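Local coordinates for protein enzyme subtilase SubTY from Bacillus sp. TY145 (Bacillus sp., PDB 5FFN) that probably cleaves peptide bonds in proteins as a calcium-binding serine endopeptidase of the subtilisin-like family, at residues T278-K290 / D299-K311. Numbering follows the deposited sequence.
Sequences TELQNRAKVYDIK and DDYASGFGYPRVK. With CA (calcium ion), chain D.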
ATOM      1  N   THR A 278     -16.193   8.337  -0.577  1.00 11.63           N
ATOM      2  CA  THR A 278     -16.694   9.330  -1.516  1.00 12.06           C
ATOM      3  C   THR A 278     -15.959  10.657  -1.338  1.00 10.63           C
ATOM      4  O   THR A 278     -15.688  11.355  -2.309  1.00 10.52           O
ATOM      5  CB  THR A 278     -18.225   9.497  -1.312  1.00 12.68           C
ATOM      6  OG1 THR A 278     -18.835   8.279  -1.724  1.00 17.19           O
ATOM      7  CG2 THR A 278     -18.803  10.617  -2.100  1.00 16.54           C
ATOM      8  N   GLU A 279     -15.679  11.007  -0.102  1.00 10.36           N
ATOM      9  CA  GLU A 279     -15.011  12.263   0.217  1.00 10.75           C
ATOM     10  C   GLU A 279     -13.514  12.168  -0.151  1.00 10.54           C
ATOM     11  O   GLU A 279     -12.933  13.155  -0.583  1.00  9.68           O
ATOM     12  CB  GLU A 279     -15.259  12.633   1.667  1.00 13.09           C
ATOM     13  CG  GLU A 279     -14.469  13.752   2.202  1.00 13.41           C
ATOM     14  CD  GLU A 279     -14.671  15.122   1.552  1.00 11.63           C
ATOM     15  OE1 GLU A 279     -15.409  15.330   0.564  1.00 11.01           O
ATOM     16  OE2 GLU A 279     -13.975  16.032   2.028  1.00 13.30           O
ATOM     17  N   LEU A 280     -12.910  10.992  -0.027  1.00 10.29           N
ATOM     18  CA  LEU A 280     -11.560  10.799  -0.625  1.00 10.09           C
ATOM     19  C   LEU A 280     -11.560  11.083  -2.133  1.00 10.40           C
ATOM     20  O   LEU A 280     -10.658  11.749  -2.667  1.00 10.40           O
ATOM     21  CB  LEU A 280     -10.971   9.405  -0.322  1.00 11.75           C
ATOM     22  CG  LEU A 280     -10.546   9.108   1.110  1.00 13.03           C
ATOM     23  CD1 LEU A 280     -10.259   7.576   1.255  1.00 16.92           C
ATOM     24  CD2 LEU A 280      -9.324   9.945   1.504  1.00 14.73           C
ATOM     25  N   GLN A 281     -12.569  10.576  -2.819  1.00  9.57           N
ATOM     26  CA  GLN A 281     -12.724  10.803  -4.228  1.00 10.85           C
ATOM     27  C   GLN A 281     -12.928  12.305  -4.503  1.00  9.78           C
ATOM     28  O   GLN A 281     -12.322  12.849  -5.426  1.00 10.70           O
ATOM     29  CB  GLN A 281     -13.887   9.979  -4.736  1.00 10.34           C
ATOM     30  CG  GLN A 281     -13.651   8.458  -4.624  1.00 11.91           C
ATOM     31  CD  GLN A 281     -14.898   7.652  -4.995  1.00 14.19           C
ATOM     32  OE1 GLN A 281     -15.943   8.252  -5.242  1.00 14.86           O
ATOM     33  NE2 GLN A 281     -14.806   6.298  -4.987  1.00 10.58           N
ATOM     34  N   ASN A 282     -13.784  12.971  -3.700  1.00 10.32           N
ATOM     35  CA  ASN A 282     -14.100  14.408  -3.912  1.00  9.94           C
ATOM     36  C   ASN A 282     -12.818  15.228  -3.753  1.00 10.30           C
ATOM     37  O   ASN A 282     -12.510  16.072  -4.589  1.00 11.42           O
ATOM     38  CB  ASN A 282     -15.139  14.926  -2.908  1.00 10.22           C
ATOM     39  CG  ASN A 282     -16.512  14.301  -3.078  1.00 11.69           C
ATOM     40  OD1 ASN A 282     -16.867  13.783  -4.155  1.00 14.13           O
ATOM     41  ND2 ASN A 282     -17.292  14.358  -2.030  1.00 11.11           N
ATOM     42  N   ARG A 283     -12.066  14.908  -2.715  1.00  8.98           N
ATOM     43  CA  ARG A 283     -10.792  15.596  -2.426  1.00 10.76           C
ATOM     44  C   ARG A 283      -9.785  15.352  -3.547  1.00 10.18           C
ATOM     45  O   ARG A 283      -9.015  16.253  -3.907  1.00 11.40           O
ATOM     46  CB  ARG A 283     -10.222  15.149  -1.092  1.00 10.37           C
ATOM     47  CG  ARG A 283     -10.977  15.751   0.133  1.00 11.96           C
ATOM     48  CD  ARG A 283     -10.349  15.266   1.392  1.00 12.65           C
ATOM     49  NE  ARG A 283     -11.067  15.753   2.587  1.00 13.79           N
ATOM     50  CZ  ARG A 283     -10.493  16.127   3.728  1.00 14.78           C
ATOM     51  NH1 ARG A 283      -9.184  16.166   3.873  1.00 16.04           N
ATOM     52  NH2 ARG A 283     -11.244  16.475   4.757  1.00 14.09           N
ATOM     53  N   ALA A 284      -9.768  14.128  -4.071  1.00 10.35           N
ATOM     54  CA  ALA A 284      -8.822  13.776  -5.135  1.00 10.50           C
ATOM     55  C   ALA A 284      -9.002  14.724  -6.314  1.00 10.35           C
ATOM     56  O   ALA A 284      -8.043  15.196  -6.934  1.00 10.40           O
ATOM     57  CB  ALA A 284      -9.026  12.297  -5.581  1.00 10.84           C
ATOM     58  N   LYS A 285     -10.260  15.020  -6.597  1.00 10.17           N
ATOM     59  CA  LYS A 285     -10.633  15.811  -7.757  1.00 10.72           C
ATOM     60  C   LYS A 285     -10.193  17.248  -7.613  1.00 11.08           C
ATOM     61  O   LYS A 285     -10.084  17.930  -8.623  1.00 11.67           O
ATOM     62  CB  LYS A 285     -12.140  15.711  -8.010  1.00 10.69           C
ATOM     63  CG  LYS A 285     -12.639  14.341  -8.422  1.00 11.40           C
ATOM     64  CD  LYS A 285     -14.136  14.368  -8.490  1.00 14.13           C
ATOM     65  CE  LYS A 285     -14.786  13.067  -8.595  1.00 13.89           C
ATOM     66  NZ  LYS A 285     -16.281  13.329  -8.880  1.00 15.67           N
ATOM     67  N   VAL A 286      -9.994  17.722  -6.386  1.00 11.09           N
ATOM     68  CA  VAL A 286      -9.493  19.056  -6.141  1.00 12.52           C
ATOM     69  C   VAL A 286      -8.075  19.173  -6.727  1.00 12.78           C
ATOM     70  O   VAL A 286      -7.728  20.245  -7.248  1.00 12.35           O
ATOM     71  CB  VAL A 286      -9.507  19.435  -4.657  1.00 12.47           C
ATOM     72  CG1 VAL A 286      -8.975  20.862  -4.432  1.00 14.27           C
ATOM     73  CG2 VAL A 286     -10.982  19.336  -4.155  1.00 12.84           C
ATOM     74  N   TYR A 287      -7.299  18.078  -6.621  1.00 11.18           N
ATOM     75  CA  TYR A 287      -5.926  18.024  -7.115  1.00 12.04           C
ATOM     76  C   TYR A 287      -5.800  17.010  -8.233  1.00 11.38           C
ATOM     77  O   TYR A 287      -5.263  15.917  -8.073  1.00 13.45           O
ATOM     78  CB  TYR A 287      -4.955  17.780  -5.961  1.00 12.48           C
ATOM     79  CG  TYR A 287      -4.993  18.893  -4.966  1.00 12.83           C
ATOM     80  CD1 TYR A 287      -4.362  20.101  -5.231  1.00 15.38           C
ATOM     81  CD2 TYR A 287      -5.773  18.809  -3.792  1.00 12.36           C
ATOM     82  CE1 TYR A 287      -4.427  21.149  -4.369  1.00 14.33           C
ATOM     83  CE2 TYR A 287      -5.824  19.874  -2.909  1.00 13.51           C
ATOM     84  CZ  TYR A 287      -5.141  21.047  -3.212  1.00 15.14           C
ATOM     85  OH  TYR A 287      -5.155  22.139  -2.398  1.00 18.20           O
ATOM     86  N   ASP A 288      -6.332  17.387  -9.392  1.00 12.75           N
ATOM     87  CA  ASP A 288      -6.189  16.638 -10.621  1.00 11.89           C
ATOM     88  C   ASP A 288      -4.686  16.402 -10.882  1.00 12.74           C
ATOM     89  O   ASP A 288      -3.901  17.327 -10.749  1.00 13.43           O
ATOM     90  CB  ASP A 288      -6.813  17.432 -11.770  1.00 11.99           C
ATOM     91  CG  ASP A 288      -6.930  16.641 -13.079  1.00 15.90           C
ATOM     92  OD1 ASP A 288      -6.689  15.402 -13.111  1.00 17.33           O
ATOM     93  OD2 ASP A 288      -7.299  17.263 -14.122  1.00 15.78           O
ATOM     94  N   ILE A 289      -4.270  15.177 -11.162  1.00 10.75           N
ATOM     95  CA  ILE A 289      -2.842  14.905 -11.509  1.00 12.22           C
ATOM     96  C   ILE A 289      -2.715  14.785 -13.018  1.00 13.14           C
ATOM     97  O   ILE A 289      -3.497  14.080 -13.693  1.00 12.58           O
ATOM     98  CB  ILE A 289      -2.312  13.647 -10.751  1.00 11.78           C
ATOM     99  CG1 ILE A 289      -2.350  13.876  -9.233  1.00 12.39           C
ATOM    100  CG2 ILE A 289      -0.937  13.173 -11.254  1.00 13.86           C
ATOM    101  CD1 ILE A 289      -1.218  14.834  -8.634  1.00 11.95           C
ATOM    102  N   LYS A 290      -1.730  15.494 -13.582  1.00 14.72           N
ATOM    103  CA  LYS A 290      -1.544  15.585 -15.024  1.00 16.18           C
ATOM    104  C   LYS A 290      -0.127  15.165 -15.461  1.00 16.21           C
ATOM    105  O   LYS A 290       0.172  15.175 -16.661  1.00 17.77           O
ATOM    106  CB  LYS A 290      -1.786  17.030 -15.448  1.00 17.02           C
ATOM    107  CG  LYS A 290      -3.265  17.454 -15.257  1.00 20.15           C
ATOM    108  CD  LYS A 290      -3.579  18.689 -16.085  1.00 26.13           C
ATOM    109  CE  LYS A 290      -3.523  19.923 -15.262  1.00 31.54           C
ATOM    110  NZ  LYS A 290      -3.507  21.201 -16.114  1.00 35.30           N
ATOM    111  N   ASP A 299     -10.049  12.319 -14.845  1.00 13.65           N
ATOM    112  CA  ASP A 299      -9.845  10.950 -14.365  1.00 13.76           C
ATOM    113  C   ASP A 299      -9.029  10.210 -15.378  1.00 14.31           C
ATOM    114  O   ASP A 299      -9.389  10.171 -16.561  1.00 15.99           O
ATOM    115  CB  ASP A 299     -11.224  10.346 -14.153  1.00 14.23           C
ATOM    116  CG  ASP A 299     -11.221   8.872 -13.811  1.00 14.97           C
ATOM    117  OD1 ASP A 299     -10.267   8.424 -13.175  1.00 14.26           O
ATOM    118  OD2 ASP A 299     -12.234   8.200 -14.180  1.00 14.22           O
ATOM    119  N   ASP A 300      -7.884   9.673 -14.971  1.00 13.16           N
ATOM    120  CA  ASP A 300      -7.021   9.003 -15.917  1.00 12.75           C
ATOM    121  C   ASP A 300      -6.489   7.698 -15.310  1.00 13.80           C
ATOM    122  O   ASP A 300      -6.576   7.446 -14.095  1.00 12.52           O
ATOM    123  CB  ASP A 300      -5.877   9.944 -16.407  1.00 13.15           C
ATOM    124  CG  ASP A 300      -4.886  10.272 -15.321  1.00 12.43           C
ATOM    125  OD1 ASP A 300      -4.188   9.363 -14.870  1.00 13.35           O
ATOM    126  OD2 ASP A 300      -4.709  11.454 -14.995  1.00 13.40           O
ATOM    127  N   TYR A 301      -5.942   6.868 -16.178  1.00 13.14           N
ATOM    128  CA  TYR A 301      -5.546   5.526 -15.771  1.00 12.95           C
ATOM    129  C   TYR A 301      -4.128   5.476 -15.135  1.00 11.37           C
ATOM    130  O   TYR A 301      -3.701   4.407 -14.695  1.00 11.02           O
ATOM    131  CB  TYR A 301      -5.659   4.550 -16.945  1.00 12.03           C
ATOM    132  CG  TYR A 301      -4.829   4.911 -18.160  1.00 14.37           C
ATOM    133  CD1 TYR A 301      -3.489   4.592 -18.228  1.00 15.39           C
ATOM    134  CD2 TYR A 301      -5.384   5.636 -19.219  1.00 14.68           C
ATOM    135  CE1 TYR A 301      -2.708   4.972 -19.357  1.00 16.01           C
ATOM    136  CE2 TYR A 301      -4.637   5.987 -20.344  1.00 16.20           C
ATOM    137  CZ  TYR A 301      -3.297   5.642 -20.411  1.00 18.00           C
ATOM    138  OH  TYR A 301      -2.532   5.991 -21.539  1.00 19.41           O
ATOM    139  N   ALA A 302      -3.424   6.615 -15.020  1.00 11.24           N
ATOM    140  CA  ALA A 302      -2.197   6.675 -14.227  1.00 10.73           C
ATOM    141  C   ALA A 302      -2.418   7.101 -12.779  1.00 11.26           C
ATOM    142  O   ALA A 302      -1.815   6.547 -11.856  1.00 11.94           O
ATOM    143  CB  ALA A 302      -1.152   7.619 -14.859  1.00 12.23           C
ATOM    144  N   SER A 303      -3.279   8.095 -12.590  1.00 10.35           N
ATOM    145  CA  SER A 303      -3.440   8.724 -11.297  1.00  9.90           C
ATOM    146  C   SER A 303      -4.879   8.636 -10.735  1.00  9.82           C
ATOM    147  O   SER A 303      -5.121   9.115  -9.648  1.00 10.09           O
ATOM    148  CB  SER A 303      -3.028  10.185 -11.387  1.00 10.14           C
ATOM    149  OG  SER A 303      -3.929  10.940 -12.208  1.00 11.74           O
ATOM    150  N   GLY A 304      -5.804   8.069 -11.499  1.00  9.33           N
ATOM    151  CA  GLY A 304      -7.189   8.005 -11.083  1.00 10.40           C
ATOM    152  C   GLY A 304      -7.794   9.397 -10.984  1.00 10.10           C
ATOM    153  O   GLY A 304      -7.615  10.234 -11.856  1.00 10.19           O
ATOM    154  N   PHE A 305      -8.558   9.612  -9.912  1.00 11.21           N
ATOM    155  CA  PHE A 305      -9.323  10.808  -9.733  1.00 10.80           C
ATOM    156  C   PHE A 305      -8.456  11.990  -9.344  1.00 10.93           C
ATOM    157  O   PHE A 305      -8.884  13.134  -9.489  1.00 11.21           O
ATOM    158  CB  PHE A 305     -10.390  10.659  -8.633  1.00 11.16           C
ATOM    159  CG  PHE A 305     -11.550   9.721  -8.952  1.00 11.74           C
ATOM    160  CD1 PHE A 305     -11.498   8.776  -9.976  1.00 11.22           C
ATOM    161  CD2 PHE A 305     -12.683   9.732  -8.125  1.00 11.34           C
ATOM    162  CE1 PHE A 305     -12.572   7.879 -10.220  1.00 12.58           C
ATOM    163  CE2 PHE A 305     -13.745   8.862  -8.373  1.00 12.41           C
ATOM    164  CZ  PHE A 305     -13.699   7.938  -9.391  1.00 11.85           C
ATOM    165  N   GLY A 306      -7.241  11.721  -8.879  1.00 10.25           N
ATOM    166  CA  GLY A 306      -6.349  12.785  -8.479  1.00 10.17           C
ATOM    167  C   GLY A 306      -5.678  12.448  -7.173  1.00 10.63           C
ATOM    168  O   GLY A 306      -5.540  11.273  -6.775  1.00  9.78           O
ATOM    169  N   TYR A 307      -5.264  13.501  -6.500  1.00 10.44           N
ATOM    170  CA  TYR A 307      -4.483  13.434  -5.269  1.00 11.00           C
ATOM    171  C   TYR A 307      -5.232  14.019  -4.071  1.00 12.05           C
ATOM    172  O   TYR A 307      -5.240  15.242  -3.885  1.00 13.29           O
ATOM    173  CB  TYR A 307      -3.167  14.182  -5.524  1.00 10.93           C
ATOM    174  CG  TYR A 307      -2.196  14.289  -4.367  1.00 10.33           C
ATOM    175  CD1 TYR A 307      -2.302  13.475  -3.221  1.00  8.61           C
ATOM    176  CD2 TYR A 307      -1.111  15.201  -4.430  1.00 11.19           C
ATOM    177  CE1 TYR A 307      -1.413  13.581  -2.153  1.00 11.50           C
ATOM    178  CE2 TYR A 307      -0.186  15.293  -3.391  1.00 12.69           C
ATOM    179  CZ  TYR A 307      -0.330  14.455  -2.246  1.00 13.28           C
ATOM    180  OH  TYR A 307       0.524  14.530  -1.167  1.00 11.99           O
ATOM    181  N   PRO A 308      -5.833  13.158  -3.223  1.00 11.15           N
ATOM    182  CA  PRO A 308      -6.585  13.685  -2.059  1.00 11.45           C
ATOM    183  C   PRO A 308      -5.623  14.160  -0.962  1.00 11.50           C
ATOM    184  O   PRO A 308      -4.627  13.469  -0.617  1.00 11.06           O
ATOM    185  CB  PRO A 308      -7.383  12.479  -1.580  1.00 11.28           C
ATOM    186  CG  PRO A 308      -6.467  11.281  -1.933  1.00 10.73           C
ATOM    187  CD  PRO A 308      -5.765  11.683  -3.201  1.00 12.34           C
ATOM    188  N   ARG A 309      -5.913  15.329  -0.437  1.00 12.01           N
ATOM    189  CA  ARG A 309      -5.056  15.962   0.551  1.00 13.42           C
ATOM    190  C   ARG A 309      -5.812  16.486   1.755  1.00 13.63           C
ATOM    191  O   ARG A 309      -7.048  16.542   1.775  1.00 12.76           O
ATOM    192  CB  ARG A 309      -4.276  17.077  -0.157  1.00 12.95           C
ATOM    193  CG  ARG A 309      -3.513  16.634  -1.385  1.00 14.08           C
ATOM    194  CD  ARG A 309      -2.867  17.765  -2.176  1.00 14.31           C
ATOM    195  NE  ARG A 309      -1.559  18.165  -1.646  1.00 14.28           N
ATOM    196  CZ  ARG A 309      -0.805  19.097  -2.239  1.00 15.89           C
ATOM    197  NH1 ARG A 309      -1.250  19.721  -3.326  1.00 11.96           N
ATOM    198  NH2 ARG A 309       0.401  19.401  -1.783  1.00 15.20           N
ATOM    199  N   VAL A 310      -5.070  16.931   2.767  1.00 13.84           N
ATOM    200  CA  VAL A 310      -5.684  17.544   3.963  1.00 14.54           C
ATOM    201  C   VAL A 310      -6.417  18.825   3.588  1.00 15.92           C
ATOM    202  O   VAL A 310      -7.496  19.119   4.090  1.00 15.15           O
ATOM    203  CB  VAL A 310      -4.593  17.805   5.062  1.00 14.21           C
ATOM    204  CG1 VAL A 310      -5.157  18.587   6.252  1.00 16.73           C
ATOM    205  CG2 VAL A 310      -4.041  16.484   5.545  1.00 13.95           C
ATOM    206  N   LYS A 311      -5.771  19.596   2.727  1.00 17.03           N
ATOM    207  CA  LYS A 311      -6.370  20.800   2.151  1.00 17.72           C
ATOM    208  C   LYS A 311      -5.781  21.062   0.779  1.00 17.46           C
ATOM    209  O   LYS A 311      -4.793  20.428   0.394  1.00 16.79           O
ATOM    210  CB  LYS A 311      -6.094  21.992   3.076  1.00 17.50           C
ATOM    211  CG  LYS A 311      -4.622  22.212   3.430  1.00 20.07           C
ATOM    212  CD  LYS A 311      -4.456  23.540   4.191  1.00 22.35           C
ATOM    213  CE  LYS A 311      -3.006  23.983   4.206  1.00 27.17           C
ATOM    214  NZ  LYS A 311      -2.792  25.099   5.181  1.00 28.78           N
ATOM    215  OXT LYS A 311      -6.282  21.916   0.016  1.00 19.28           O
TER
HETATM  216 CA    CA D 402      -5.728  13.469 -14.139  1.00 18.86          CA
HETATM  217  O   HOH W   1      -7.765  17.360  -1.605  1.00 13.75           O
HETATM  218  O   HOH W   2      -9.055  14.483 -11.799  1.00 14.07           O
HETATM  219  O   HOH W   3      -5.995  12.607 -11.900  1.00 11.95           O
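D300 meets I289 at a calcium ion, which D300 OD2 and the carbonyl I289 O each bind at 2.4 Å. D288 OD1, a water, G296 and G298 complete the shell; A302 N, in an Asx turn, and S303 N, in an Asx motif, both donate to D300 OD1 and, with calcium on OD2, hold the carboxylate's rotation. S303 OG lies against I289 CB and takes a hydrogen bond from the calcium-bound water. F305 lays CD2 3.6 Å from Q281 CB, the amide and ring planes 60° apart, while Q281 NE2 hydrogen-bonds E227. G306 passes so close to A284 that its CA makes a CA-H...O contact with A284 O. Y307 N donates to Y287 O (2.9 Å), and P308 CB packs 3.5 Å from L280 O. R309, bent at its third torsion (chi3 84°), sets CD over one face of the Y287 ring, 3.7 Å from its centroid, in a CH-pi contact; its guanidinium adds a cation-pi interaction, and NH2 hydrogen-bonds S13 O. R309 O accepts from R283 NH1, whose guanidinium is steadied by the E279 salt bridge. K311 OXT accepts a 2.7 Å hydrogen bond from Y287 OH. Calcium closes the 288-300 loop, while the tail runs back along helix 273-286 and Y287 in a subtilisin-like fold.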